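Local coordinates for DUF1611 domain-containing protein (Anabaena variabilis, PDB 2OBN) that is of unknown function but pairs a Rossmann-like domain with a P-loop NTPase-like domain and may bind a nucleotide, at residues R183-T189 / Y226-E232. The protein carries 2 engineered substitutions. Numbering follows the deposited sequence.
Sequences RSKFLAT and YDILHIE
The carbonyl oxygen of R183 takes two backbone donors: D227 N lies 2.9 Å from R183 O in the carbonyl plane, while I228 N adds a weak bond to it. D227 returns the grip, its OD2 accepting R183 N at 3.0 Å from above the carboxylate plane. From here strands 184-187 and 228-231 run parallel, their axes 21° apart, and K185 N to I228 O, H230 N to K185 O, L187 N to H230 O and E232 N to L187 O form the ladder. The Y226 ring stands between two side chains: K185 CB sits over the centre of one face, 3.8 Å from the centroid, and R183 NH2, held by N225 O, lies off-centre over the other in a cation-pi contact, R183 CZ 4.9 Å from the centroid. Were Y226 an alanine, the R183 guanidinium would probably lose its aromatic partner and the K185 methylenes the ring they lie over. On the sheet face bearing F186, a first torsion of -178° swings S184 OG to the edge of the H230 ring, where H230 NE2, 2.7 Å from S184 OG, makes a weak bond bent to 118°; H174 ND1 is the stronger partner. Beyond the ladder, E232 OE1 accepts T189 N at 2.9 Å, and T189 OG1 donates to E232 O at 2.7 Å. With helices 191-197 and 208-222 in the connection, this edge pair is a parallel beta-alpha-beta crossover, consistent with a P-loop NTPase fold.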
ATOM      1  N   ARG B 183     -29.455 -10.855  -1.311  1.00 38.60           N
ATOM      2  CA  ARG B 183     -28.665 -11.033  -0.101  1.00 37.97           C
ATOM      3  C   ARG B 183     -27.423 -10.184  -0.334  1.00 37.40           C
ATOM      4  O   ARG B 183     -26.539 -10.582  -1.085  1.00 36.49           O
ATOM      5  CB  ARG B 183     -28.298 -12.489   0.105  1.00 37.64           C
ATOM      6  CG  ARG B 183     -29.496 -13.364   0.465  1.00 41.81           C
ATOM      7  CD  ARG B 183     -29.054 -14.796   0.678  1.00 44.82           C
ATOM      8  NE  ARG B 183     -27.864 -14.769   1.524  1.00 48.85           N
ATOM      9  CZ  ARG B 183     -27.871 -14.725   2.857  1.00 51.56           C
ATOM     10  NH1 ARG B 183     -29.008 -14.771   3.544  1.00 55.79           N
ATOM     11  NH2 ARG B 183     -26.722 -14.671   3.518  1.00 46.33           N
ATOM     12  N   SER B 184     -27.386  -9.011   0.306  1.00 37.11           N
ATOM     13  CA  SER B 184     -26.335  -8.006   0.121  1.00 36.63           C
ATOM     14  C   SER B 184     -25.508  -7.777   1.384  1.00 36.24           C
ATOM     15  O   SER B 184     -26.041  -7.819   2.504  1.00 34.89           O
ATOM     16  CB  SER B 184     -27.002  -6.677  -0.295  1.00 36.31           C
ATOM     17  OG  SER B 184     -26.062  -5.649  -0.546  1.00 36.28           O
ATOM     18  N   LYS B 185     -24.203  -7.572   1.203  1.00 36.37           N
ATOM     19  CA  LYS B 185     -23.318  -7.246   2.310  1.00 36.20           C
ATOM     20  C   LYS B 185     -22.395  -6.074   1.979  1.00 36.46           C
ATOM     21  O   LYS B 185     -21.792  -6.033   0.905  1.00 34.08           O
ATOM     22  CB  LYS B 185     -22.441  -8.416   2.727  1.00 37.10           C
ATOM     23  CG  LYS B 185     -22.055  -8.266   4.205  1.00 39.27           C
ATOM     24  CD  LYS B 185     -20.881  -9.051   4.639  1.00 38.86           C
ATOM     25  CE  LYS B 185     -20.812  -9.108   6.180  1.00 42.45           C
ATOM     26  NZ  LYS B 185     -21.158  -7.854   6.910  1.00 44.16           N
ATOM     27  N   PHE B 186     -22.296  -5.137   2.923  1.00 36.91           N
ATOM     28  CA  PHE B 186     -21.400  -3.991   2.827  1.00 37.49           C
ATOM     29  C   PHE B 186     -20.119  -4.359   3.586  1.00 37.78           C
ATOM     30  O   PHE B 186     -20.199  -4.906   4.679  1.00 38.35           O
ATOM     31  CB  PHE B 186     -22.055  -2.748   3.435  1.00 38.53           C
ATOM     32  CG  PHE B 186     -21.093  -1.609   3.657  1.00 38.99           C
ATOM     33  CD1 PHE B 186     -20.724  -0.784   2.614  1.00 37.79           C
ATOM     34  CD2 PHE B 186     -20.540  -1.382   4.920  1.00 39.11           C
ATOM     35  CE1 PHE B 186     -19.804   0.252   2.814  1.00 39.86           C
ATOM     36  CE2 PHE B 186     -19.633  -0.360   5.125  1.00 40.28           C
ATOM     37  CZ  PHE B 186     -19.264   0.462   4.061  1.00 40.39           C
ATOM     38  N   LEU B 187     -18.951  -4.072   2.996  1.00 39.16           N
ATOM     39  CA  LEU B 187     -17.637  -4.368   3.607  1.00 37.76           C
ATOM     40  C   LEU B 187     -16.841  -3.098   3.818  1.00 37.36           C
ATOM     41  O   LEU B 187     -16.564  -2.371   2.875  1.00 38.37           O
ATOM     42  CB  LEU B 187     -16.845  -5.340   2.741  1.00 38.77           C
ATOM     43  CG  LEU B 187     -17.472  -6.723   2.615  1.00 38.69           C
ATOM     44  CD1 LEU B 187     -16.658  -7.564   1.664  1.00 41.58           C
ATOM     45  CD2 LEU B 187     -17.579  -7.390   3.964  1.00 40.09           C
ATOM     46  N   ALA B 188     -16.489  -2.839   5.071  1.00 36.73           N
ATOM     47  CA  ALA B 188     -15.788  -1.623   5.460  1.00 36.61           C
ATOM     48  C   ALA B 188     -14.293  -1.769   5.255  1.00 36.42           C
ATOM     49  O   ALA B 188     -13.730  -2.811   5.562  1.00 35.87           O
ATOM     50  CB  ALA B 188     -16.081  -1.286   6.926  1.00 36.43           C
ATOM     51  N   THR B 189     -13.670  -0.698   4.765  1.00 36.85           N
ATOM     52  CA  THR B 189     -12.250  -0.670   4.445  1.00 37.97           C
ATOM     53  C   THR B 189     -11.490   0.558   5.042  1.00 39.77           C
ATOM     54  O   THR B 189     -10.314   0.789   4.713  1.00 39.78           O
ATOM     55  CB  THR B 189     -12.085  -0.653   2.936  1.00 38.77           C
ATOM     56  OG1 THR B 189     -12.734   0.513   2.417  1.00 38.43           O
ATOM     57  CG2 THR B 189     -12.700  -1.899   2.314  1.00 39.76           C
ATOM     58  N   TYR B 226     -23.326 -14.430   0.063  1.00 40.21           N
ATOM     59  CA  TYR B 226     -24.130 -13.336  -0.445  1.00 39.60           C
ATOM     60  C   TYR B 226     -24.164 -13.350  -1.971  1.00 38.78           C
ATOM     61  O   TYR B 226     -23.328 -13.989  -2.616  1.00 37.48           O
ATOM     62  CB  TYR B 226     -23.590 -11.997   0.129  1.00 41.14           C
ATOM     63  CG  TYR B 226     -23.762 -11.895   1.640  1.00 39.58           C
ATOM     64  CD1 TYR B 226     -22.803 -12.395   2.510  1.00 40.96           C
ATOM     65  CD2 TYR B 226     -24.907 -11.339   2.190  1.00 42.65           C
ATOM     66  CE1 TYR B 226     -22.975 -12.336   3.900  1.00 38.93           C
ATOM     67  CE2 TYR B 226     -25.090 -11.270   3.567  1.00 41.43           C
ATOM     68  CZ  TYR B 226     -24.119 -11.768   4.415  1.00 42.33           C
ATOM     69  OH  TYR B 226     -24.317 -11.691   5.774  1.00 42.39           O
ATOM     70  N   ASP B 227     -25.167 -12.678  -2.529  1.00 38.38           N
ATOM     71  CA  ASP B 227     -25.300 -12.508  -3.974  1.00 38.12           C
ATOM     72  C   ASP B 227     -24.398 -11.349  -4.420  1.00 36.82           C
ATOM     73  O   ASP B 227     -23.905 -11.331  -5.536  1.00 35.61           O
ATOM     74  CB  ASP B 227     -26.739 -12.126  -4.349  1.00 36.87           C
ATOM     75  CG  ASP B 227     -27.748 -13.149  -3.938  1.00 37.28           C
ATOM     76  OD1 ASP B 227     -27.447 -14.367  -4.027  1.00 43.45           O
ATOM     77  OD2 ASP B 227     -28.862 -12.738  -3.536  1.00 35.64           O
ATOM     78  N   ILE B 228     -24.224 -10.370  -3.546  1.00 36.63           N
ATOM     79  CA  ILE B 228     -23.433  -9.197  -3.868  1.00 38.37           C
ATOM     80  C   ILE B 228     -22.670  -8.625  -2.673  1.00 38.47           C
ATOM     81  O   ILE B 228     -23.212  -8.492  -1.571  1.00 37.32           O
ATOM     82  CB  ILE B 228     -24.323  -8.091  -4.510  1.00 38.71           C
ATOM     83  CG1 ILE B 228     -23.481  -6.889  -4.958  1.00 38.39           C
ATOM     84  CG2 ILE B 228     -25.459  -7.667  -3.564  1.00 40.11           C
ATOM     85  CD1 ILE B 228     -24.263  -5.857  -5.818  1.00 39.14           C
ATOM     86  N   LEU B 229     -21.396  -8.316  -2.911  1.00 39.12           N
ATOM     87  CA  LEU B 229     -20.544  -7.650  -1.934  1.00 38.11           C
ATOM     88  C   LEU B 229     -20.287  -6.235  -2.420  1.00 37.48           C
ATOM     89  O   LEU B 229     -19.949  -6.035  -3.588  1.00 38.21           O
ATOM     90  CB  LEU B 229     -19.215  -8.391  -1.733  1.00 39.35           C
ATOM     91  CG  LEU B 229     -19.185  -9.521  -0.690  1.00 40.13           C
ATOM     92  CD1 LEU B 229     -20.251 -10.531  -0.889  1.00 45.72           C
ATOM     93  CD2 LEU B 229     -17.842 -10.183  -0.679  1.00 37.13           C
ATOM     94  N   HIS B 230     -20.473  -5.264  -1.524  1.00 36.82           N
ATOM     95  CA  HIS B 230     -20.197  -3.851  -1.795  1.00 38.06           C
ATOM     96  C   HIS B 230     -18.955  -3.437  -1.004  1.00 38.01           C
ATOM     97  O   HIS B 230     -19.038  -3.166   0.194  1.00 37.67           O
ATOM     98  CB  HIS B 230     -21.382  -2.974  -1.376  1.00 38.66           C
ATOM     99  CG  HIS B 230     -22.684  -3.410  -1.967  1.00 37.72           C
ATOM    100  ND1 HIS B 230     -23.182  -2.889  -3.140  1.00 36.76           N
ATOM    101  CD2 HIS B 230     -23.573  -4.348  -1.561  1.00 38.53           C
ATOM    102  CE1 HIS B 230     -24.330  -3.481  -3.424  1.00 39.65           C
ATOM    103  NE2 HIS B 230     -24.592  -4.369  -2.481  1.00 37.43           N
ATOM    104  N   ILE B 231     -17.807  -3.406  -1.670  1.00 38.43           N
ATOM    105  CA  ILE B 231     -16.565  -3.033  -1.016  1.00 38.42           C
ATOM    106  C   ILE B 231     -16.388  -1.496  -0.982  1.00 38.09           C
ATOM    107  O   ILE B 231     -16.359  -0.831  -2.029  1.00 37.42           O
ATOM    108  CB  ILE B 231     -15.337  -3.712  -1.673  1.00 38.30           C
ATOM    109  CG1 ILE B 231     -15.470  -5.251  -1.697  1.00 39.56           C
ATOM    110  CG2 ILE B 231     -14.044  -3.332  -0.917  1.00 40.85           C
ATOM    111  CD1 ILE B 231     -16.127  -5.853  -2.913  1.00 40.84           C
ATOM    112  N   GLU B 232     -16.292  -0.948   0.232  1.00 37.06           N
ATOM    113  CA  GLU B 232     -16.068   0.478   0.433  1.00 37.36           C
ATOM    114  C   GLU B 232     -14.765   0.901  -0.248  1.00 37.77           C
ATOM    115  O   GLU B 232     -13.725   0.291  -0.032  1.00 38.06           O
ATOM    116  CB  GLU B 232     -15.981   0.810   1.933  1.00 37.24           C
ATOM    117  CG  GLU B 232     -15.624   2.273   2.226  1.00 36.33           C
ATOM    118  CD  GLU B 232     -15.469   2.594   3.698  1.00 37.56           C
ATOM    119  OE1 GLU B 232     -15.425   1.659   4.516  1.00 34.20           O
ATOM    120  OE2 GLU B 232     -15.351   3.802   4.028  1.00 38.12           O
TER